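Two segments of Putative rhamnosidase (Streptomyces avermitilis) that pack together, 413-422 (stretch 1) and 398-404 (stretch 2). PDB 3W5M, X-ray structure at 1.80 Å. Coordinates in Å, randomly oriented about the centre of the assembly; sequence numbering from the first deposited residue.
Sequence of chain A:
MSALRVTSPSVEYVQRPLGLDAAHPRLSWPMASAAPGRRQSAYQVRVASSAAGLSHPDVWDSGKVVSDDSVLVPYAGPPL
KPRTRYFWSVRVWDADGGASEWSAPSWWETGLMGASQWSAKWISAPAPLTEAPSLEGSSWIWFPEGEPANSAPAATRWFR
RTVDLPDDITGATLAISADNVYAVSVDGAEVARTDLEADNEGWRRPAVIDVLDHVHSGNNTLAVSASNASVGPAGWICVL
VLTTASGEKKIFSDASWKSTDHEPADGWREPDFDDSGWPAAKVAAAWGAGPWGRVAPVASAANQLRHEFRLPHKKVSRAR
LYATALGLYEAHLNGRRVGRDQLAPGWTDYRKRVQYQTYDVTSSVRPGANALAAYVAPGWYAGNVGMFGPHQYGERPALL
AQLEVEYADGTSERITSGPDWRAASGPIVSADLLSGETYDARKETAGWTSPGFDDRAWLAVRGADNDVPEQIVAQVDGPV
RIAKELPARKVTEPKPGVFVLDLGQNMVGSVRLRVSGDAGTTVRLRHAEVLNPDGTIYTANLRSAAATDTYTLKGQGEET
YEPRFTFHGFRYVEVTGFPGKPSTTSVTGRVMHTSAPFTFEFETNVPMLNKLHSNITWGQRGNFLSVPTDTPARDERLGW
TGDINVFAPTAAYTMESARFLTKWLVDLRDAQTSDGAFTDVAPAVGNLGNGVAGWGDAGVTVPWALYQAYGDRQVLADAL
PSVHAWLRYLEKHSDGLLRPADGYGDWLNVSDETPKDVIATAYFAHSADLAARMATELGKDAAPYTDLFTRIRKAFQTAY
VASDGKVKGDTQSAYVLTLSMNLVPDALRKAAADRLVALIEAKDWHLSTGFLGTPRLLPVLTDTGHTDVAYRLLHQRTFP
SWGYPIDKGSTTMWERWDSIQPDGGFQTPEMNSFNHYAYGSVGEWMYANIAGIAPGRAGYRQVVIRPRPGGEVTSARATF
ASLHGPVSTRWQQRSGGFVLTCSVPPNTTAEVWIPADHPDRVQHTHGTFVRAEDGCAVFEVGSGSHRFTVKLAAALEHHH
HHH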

# COMPACT_ATOMS: atom_id res chain seq x y z
N GLU A 413 34.57 2.39 13.18
CA GLU A 413 34.67 1.12 12.49
C GLU A 413 33.48 1.08 11.55
O GLU A 413 32.40 1.56 11.89
CB GLU A 413 34.59 -0.05 13.49
CG GLU A 413 35.71 -0.10 14.53
CD GLU A 413 37.10 -0.33 13.93
OE1 GLU A 413 37.20 -0.81 12.77
OE2 GLU A 413 38.10 -0.02 14.61
N ARG A 414 33.69 0.51 10.38
CA ARG A 414 32.60 0.28 9.44
C ARG A 414 32.53 -1.21 9.09
O ARG A 414 33.51 -1.80 8.63
CB ARG A 414 32.80 1.16 8.19
CG ARG A 414 31.59 1.16 7.28
CD ARG A 414 31.88 1.95 6.01
NE ARG A 414 32.01 3.37 6.30
CZ ARG A 414 32.03 4.33 5.38
NH1 ARG A 414 31.90 4.03 4.10
NH2 ARG A 414 32.17 5.58 5.75
N ILE A 415 31.36 -1.82 9.31
CA ILE A 415 31.15 -3.22 8.99
C ILE A 415 30.12 -3.22 7.86
O ILE A 415 29.13 -2.51 7.94
CB ILE A 415 30.61 -4.00 10.23
CG1 ILE A 415 31.55 -3.84 11.45
CG2 ILE A 415 30.33 -5.45 9.88
CD1 ILE A 415 32.95 -4.41 11.24
N THR A 416 30.39 -3.95 6.78
CA THR A 416 29.46 -3.94 5.66
C THR A 416 29.13 -5.33 5.14
O THR A 416 29.88 -6.30 5.34
CB THR A 416 30.02 -3.13 4.45
OG1 THR A 416 31.24 -3.72 4.03
CG2 THR A 416 30.27 -1.67 4.80
N SER A 417 28.00 -5.41 4.45
CA SER A 417 27.67 -6.52 3.59
C SER A 417 28.76 -6.66 2.54
O SER A 417 29.24 -5.65 1.96
CB SER A 417 26.31 -6.29 2.93
OG SER A 417 26.24 -5.06 2.23
N GLY A 418 29.11 -7.91 2.29
CA GLY A 418 30.18 -8.29 1.37
C GLY A 418 30.49 -9.78 1.40
O GLY A 418 29.77 -10.57 2.03
N PRO A 419 31.57 -10.18 0.70
CA PRO A 419 31.81 -11.59 0.34
C PRO A 419 32.05 -12.50 1.54
O PRO A 419 31.89 -13.72 1.39
CB PRO A 419 33.08 -11.51 -0.53
CG PRO A 419 33.08 -10.10 -1.08
CD PRO A 419 32.59 -9.29 0.10
N ASP A 420 32.42 -11.94 2.69
CA ASP A 420 32.71 -12.77 3.86
C ASP A 420 31.44 -13.24 4.63
O ASP A 420 31.53 -14.07 5.55
CB ASP A 420 33.74 -12.08 4.77
CG ASP A 420 33.45 -10.57 5.02
OD1 ASP A 420 32.62 -9.91 4.31
OD2 ASP A 420 34.11 -10.02 5.94
N TRP A 421 30.26 -12.73 4.26
CA TRP A 421 29.01 -13.16 4.92
C TRP A 421 28.65 -14.60 4.57
O TRP A 421 29.04 -15.14 3.53
CB TRP A 421 27.84 -12.20 4.52
CG TRP A 421 27.89 -10.84 5.18
CD1 TRP A 421 28.97 -9.97 5.24
CD2 TRP A 421 26.81 -10.17 5.84
NE1 TRP A 421 28.63 -8.83 5.92
CE2 TRP A 421 27.30 -8.93 6.30
CE3 TRP A 421 25.47 -10.52 6.10
CZ2 TRP A 421 26.50 -8.02 6.98
CZ3 TRP A 421 24.67 -9.60 6.78
CH2 TRP A 421 25.19 -8.38 7.22
N ARG A 422 27.86 -15.25 5.43
CA ARG A 422 27.47 -16.63 5.21
C ARG A 422 25.94 -16.75 5.25
O ARG A 422 25.30 -15.92 5.85
CB ARG A 422 28.15 -17.52 6.26
CG ARG A 422 29.67 -17.52 6.02
CD ARG A 422 30.46 -18.32 7.02
NE ARG A 422 30.31 -19.76 6.87
CZ ARG A 422 30.75 -20.49 5.84
NH1 ARG A 422 31.37 -19.93 4.81
NH2 ARG A 422 30.57 -21.81 5.86
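Stretch 2 398-404: ALLAQLE

Stretch 2 is an extended β-strand throughout, and it lies antiparallel beside strand 413-416: the two N-to-C directions make an angle of 162°, and the axes approach to 4.7 Å. Stretch 2 therefore runs from the neighbourhood of Trp-421 and Ser-417, where Leu-399 is the first residue in contact, to Glu-404 beside Arg-414.

Ala-398 lies beyond the reach of stretch 1. Leu-399 points toward it, with chi1 t and chi2 p, and its CD2 packs 3.9 Å from CZ3 of Trp-421, an apolar contact suited to a buried leucine. The indole is also hydrogen-bonded within its own stretch, where Trp-421 NE1 donates to Thr-416 O at 2.9 Å. Leu-400 points away, yet its CD1 comes back to 4.1 Å from Ser-417 OG.

At Ala-401 the pairing gains a side-chain member. Ser-417 N donates to Ala-401 O at 2.9 Å, while Ala-401 N donates to Ser-417 OG at 3.0 Å, so the serine hydroxyl accepts a bond from the strand's backbone. Ala-401 CB lies 4.3 Å from Ser-417 CB; alanine has no side-chain atom beyond CB to fit into this close pairing.

Gln-402 faces Thr-416 in a non-hydrogen-bonded pair, CA to CA 4.5 Å. Its extended side chain, chi1 and chi2 both t, lets NE2 donate to Glu-404 OE2 at 2.7 Å, and its OE1 lies 3.9 Å from Thr-416 CG2.

Leu-403 and Ile-415 form the hydrogen-bonded pair: Leu-403 N to Ile-415 O is 2.8 Å, and Ile-415 N to Leu-403 O is 2.9 Å. Their apolar side chains share the sheet face opposite that of Gln-402 and Thr-416, CB to CB 4.3 Å.

Glu-404 pairs with Arg-414, CA to CA 4.7 Å. Its carboxylate offers opposite charge, but the salt bridge is long, OE2 to Arg-414 NE 3.8 Å: the oxygen lies over a guanidinium face, so attraction acts without a directed N-H.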

# COMPACT_ATOMS: atom_id res chain seq x y z
N ALA A 398 18.47 -9.32 -2.89
CA ALA A 398 19.77 -8.88 -2.46
C ALA A 398 19.69 -7.88 -1.30
O ALA A 398 18.72 -7.15 -1.19
CB ALA A 398 20.54 -8.27 -3.65
N LEU A 399 20.72 -7.89 -0.47
CA LEU A 399 20.85 -7.04 0.73
C LEU A 399 22.01 -6.05 0.59
O LEU A 399 23.08 -6.41 0.11
CB LEU A 399 21.12 -7.93 1.97
CG LEU A 399 21.36 -7.21 3.29
CD1 LEU A 399 20.12 -6.54 3.85
CD2 LEU A 399 21.99 -8.15 4.32
N LEU A 400 21.81 -4.83 1.08
CA LEU A 400 22.89 -3.87 1.23
C LEU A 400 22.86 -3.37 2.67
O LEU A 400 21.83 -2.89 3.16
CB LEU A 400 22.71 -2.70 0.23
CG LEU A 400 23.87 -1.70 0.14
CD1 LEU A 400 25.04 -2.35 -0.59
CD2 LEU A 400 23.42 -0.45 -0.59
N ALA A 401 23.97 -3.53 3.39
CA ALA A 401 23.97 -3.10 4.81
C ALA A 401 25.31 -2.48 5.20
O ALA A 401 26.37 -2.98 4.81
CB ALA A 401 23.65 -4.28 5.72
N GLN A 402 25.25 -1.39 5.95
CA GLN A 402 26.46 -0.66 6.42
C GLN A 402 26.26 -0.21 7.85
O GLN A 402 25.42 0.62 8.13
CB GLN A 402 26.69 0.56 5.55
CG GLN A 402 27.95 1.39 5.84
CD GLN A 402 28.36 2.18 4.60
OE1 GLN A 402 28.54 1.59 3.52
NE2 GLN A 402 28.52 3.49 4.74
N LEU A 403 27.04 -0.81 8.75
CA LEU A 403 27.00 -0.47 10.16
C LEU A 403 28.20 0.40 10.48
O LEU A 403 29.36 0.02 10.18
CB LEU A 403 27.04 -1.76 11.00
CG LEU A 403 27.23 -1.58 12.50
CD1 LEU A 403 25.97 -1.02 13.15
CD2 LEU A 403 27.63 -2.93 13.11
N GLU A 404 27.93 1.56 11.05
CA GLU A 404 28.97 2.54 11.40
C GLU A 404 28.99 2.76 12.89
O GLU A 404 28.00 3.16 13.47
CB GLU A 404 28.71 3.84 10.69
CG GLU A 404 28.76 3.62 9.17
CD GLU A 404 28.65 4.90 8.38
OE1 GLU A 404 28.62 6.00 9.01
OE2 GLU A 404 28.58 4.80 7.13